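Local coordinates for 3-HSA hydroxylase, oxygenase (Rhodococcus sp., PDB 2RFQ), which catalyses the flavin-dependent ortho-hydroxylation of the steroid breakdown product 3-HSA to the catechol 3,4-DHSA during cholesterol catabolism, as the oxygenase component of a two-component monooxygenase, at the interface of chains A and B. Sequence-based numbering; all coordinates share one arbitrary frame. Chains: chain A/B, 3-HSA hydroxylase, oxygenase.

The interface of chains A and B. Residues chain A 260, 264, 274, 280, 283; chain B 378, 381-382, 385, 387.
The phenyl ring of B:Phe385 enters the groove between two long helices of chain A, 233-266 and 277-309, which belong to the helical C-terminal part of the acyl-CoA dehydrogenase fold shared by the HpaH/HsaA monooxygenases. The enzyme is a homotetramer, and a two-fold axis repeats this contact with the chains exchanged. B:Phe385 follows helix 373-384, and with CG anti to its carbonyl carbon (chi1 -67°) the ring points into chain A. CG1 of A:Val264 sits over one face, 3.8 Å from the centroid and offset toward CG, a CH-pi contact in which the two side chains cross at about a right angle. A:Ile283 is long enough to bring its terminal methyl to the ring's outer end from the side opposite A:Val264, CD1 lying 3.4 Å from CZ. A:Gln260 contributes its CB, 3.8 Å from CE1 of B:Phe385. The second methyl of A:Val264, CG2, meets CD1 of B:Leu387 tip to tip at 3.7 Å, a beta-branched residue thus serving two partners.

A:Lys280 forms a well-covered polar flank, with longer carbon-carbon contacts than at the ring. Extended beyond CG, it runs past B:Val378 and B:Gly381, where the lack of a side chain lets the helix backbone come near. Its CG lies 3.9 Å from CE2 of B:Phe385, across the ring plane from A:Val264. Its terminal amine, NZ, donates a 2.9 Å hydrogen bond to OG1 of B:Thr382. Threonine's short hydroxyl also donates back to O of B:Val378, from above the carbonyl plane, which probably restricts its rotation. An alanine in place of A:Lys280 would probably leave that hydroxyl without its cross-chain donor and open a gap beside CE2. The loose margin is at A:Lys274: NZ bonds within its own chain, 2.8 Å from O of A:Val264, while its backbone O lies 4.2 Å from CD1 of B:Leu387.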
loop_
_atom_site.group_PDB
_atom_site.type_symbol
_atom_site.label_atom_id
_atom_site.label_comp_id
_atom_site.label_asym_id
_atom_site.label_seq_id
_atom_site.Cartn_x
_atom_site.Cartn_y
_atom_site.Cartn_z
ATOM N N GLN A 260 10.154 23.109 0.943
ATOM C CA GLN A 260 11.202 22.187 1.376
ATOM C C GLN A 260 12.555 22.515 0.763
ATOM O O GLN A 260 13.575 22.424 1.447
ATOM C CB GLN A 260 10.813 20.737 1.091
ATOM C CG GLN A 260 9.620 20.259 1.900
ATOM C CD GLN A 260 9.818 20.419 3.403
ATOM O OE1 GLN A 260 10.943 20.295 3.907
ATOM N NE2 GLN A 260 8.731 20.715 4.125
ATOM N N VAL A 264 15.990 22.881 2.878
ATOM C CA VAL A 264 17.155 22.010 2.680
ATOM C C VAL A 264 18.402 22.784 2.247
ATOM O O VAL A 264 19.512 22.457 2.669
ATOM C CB VAL A 264 16.860 20.837 1.689
ATOM C CG1 VAL A 264 16.304 21.348 0.400
ATOM C CG2 VAL A 264 18.119 19.995 1.420
ATOM N N LYS A 274 19.054 18.417 5.646
ATOM C CA LYS A 274 20.022 18.526 4.568
ATOM C C LYS A 274 20.225 17.201 3.831
ATOM O O LYS A 274 20.557 17.197 2.643
ATOM C CB LYS A 274 21.353 19.102 5.064
ATOM C CG LYS A 274 22.389 19.328 3.961
ATOM C CD LYS A 274 22.019 20.474 3.021
ATOM C CE LYS A 274 22.661 21.774 3.459
ATOM N NZ LYS A 274 22.255 22.938 2.610
ATOM N N LYS A 280 13.114 12.796 0.195
ATOM C CA LYS A 280 13.415 12.749 -1.242
ATOM C C LYS A 280 12.608 11.658 -1.919
ATOM O O LYS A 280 12.038 11.859 -3.016
ATOM C CB LYS A 280 14.903 12.529 -1.465
ATOM C CG LYS A 280 15.731 13.716 -0.997
ATOM C CD LYS A 280 17.219 13.437 -1.114
ATOM C CE LYS A 280 18.035 14.658 -0.710
ATOM N NZ LYS A 280 19.501 14.322 -0.806
ATOM N N ILE A 283 8.948 12.656 -2.390
ATOM C CA ILE A 283 8.866 13.578 -3.538
ATOM C C ILE A 283 8.921 12.836 -4.883
ATOM O O ILE A 283 8.165 13.174 -5.815
ATOM C CB ILE A 283 9.944 14.691 -3.408
ATOM C CG1 ILE A 283 9.377 15.807 -2.517
ATOM C CG2 ILE A 283 10.389 15.258 -4.765
ATOM C CD1 ILE A 283 10.495 16.642 -1.839
ATOM N N VAL B 378 16.019 8.883 -4.613
ATOM C CA VAL B 378 16.829 9.816 -3.821
ATOM C C VAL B 378 17.526 10.823 -4.747
ATOM O O VAL B 378 17.526 12.032 -4.474
ATOM C CB VAL B 378 17.835 9.066 -2.903
ATOM C CG1 VAL B 378 18.781 10.035 -2.249
ATOM C CG2 VAL B 378 17.046 8.371 -1.804
ATOM N N GLY B 381 14.938 13.393 -5.966
ATOM C CA GLY B 381 14.682 14.381 -4.894
ATOM C C GLY B 381 15.791 15.398 -4.683
ATOM O O GLY B 381 15.532 16.594 -4.533
ATOM N N THR B 382 17.040 14.918 -4.685
ATOM C CA THR B 382 18.215 15.776 -4.599
ATOM C C THR B 382 18.151 16.841 -5.697
ATOM O O THR B 382 18.370 18.026 -5.444
ATOM C CB THR B 382 19.475 14.916 -4.763
ATOM O OG1 THR B 382 19.503 13.965 -3.696
ATOM C CG2 THR B 382 20.750 15.768 -4.734
ATOM N N PHE B 385 15.605 19.631 -5.121
ATOM C CA PHE B 385 16.086 20.586 -4.118
ATOM C C PHE B 385 17.248 21.455 -4.618
ATOM O O PHE B 385 17.711 22.364 -3.897
ATOM C CB PHE B 385 16.533 19.838 -2.863
ATOM C CG PHE B 385 15.423 19.157 -2.113
ATOM C CD1 PHE B 385 14.109 19.627 -2.181
ATOM C CD2 PHE B 385 15.704 18.069 -1.293
ATOM C CE1 PHE B 385 13.083 19.006 -1.455
ATOM C CE2 PHE B 385 14.695 17.440 -0.560
ATOM C CZ PHE B 385 13.373 17.919 -0.637
ATOM N N LEU B 387 20.318 20.393 -5.250
ATOM C CA LEU B 387 21.578 19.961 -4.620
ATOM C C LEU B 387 22.445 19.189 -5.617
ATOM O O LEU B 387 21.925 18.596 -6.559
ATOM C CB LEU B 387 21.308 19.094 -3.396
ATOM C CG LEU B 387 20.614 19.678 -2.167
ATOM C CD1 LEU B 387 20.108 18.542 -1.313
ATOM C CD2 LEU B 387 21.542 20.584 -1.380
#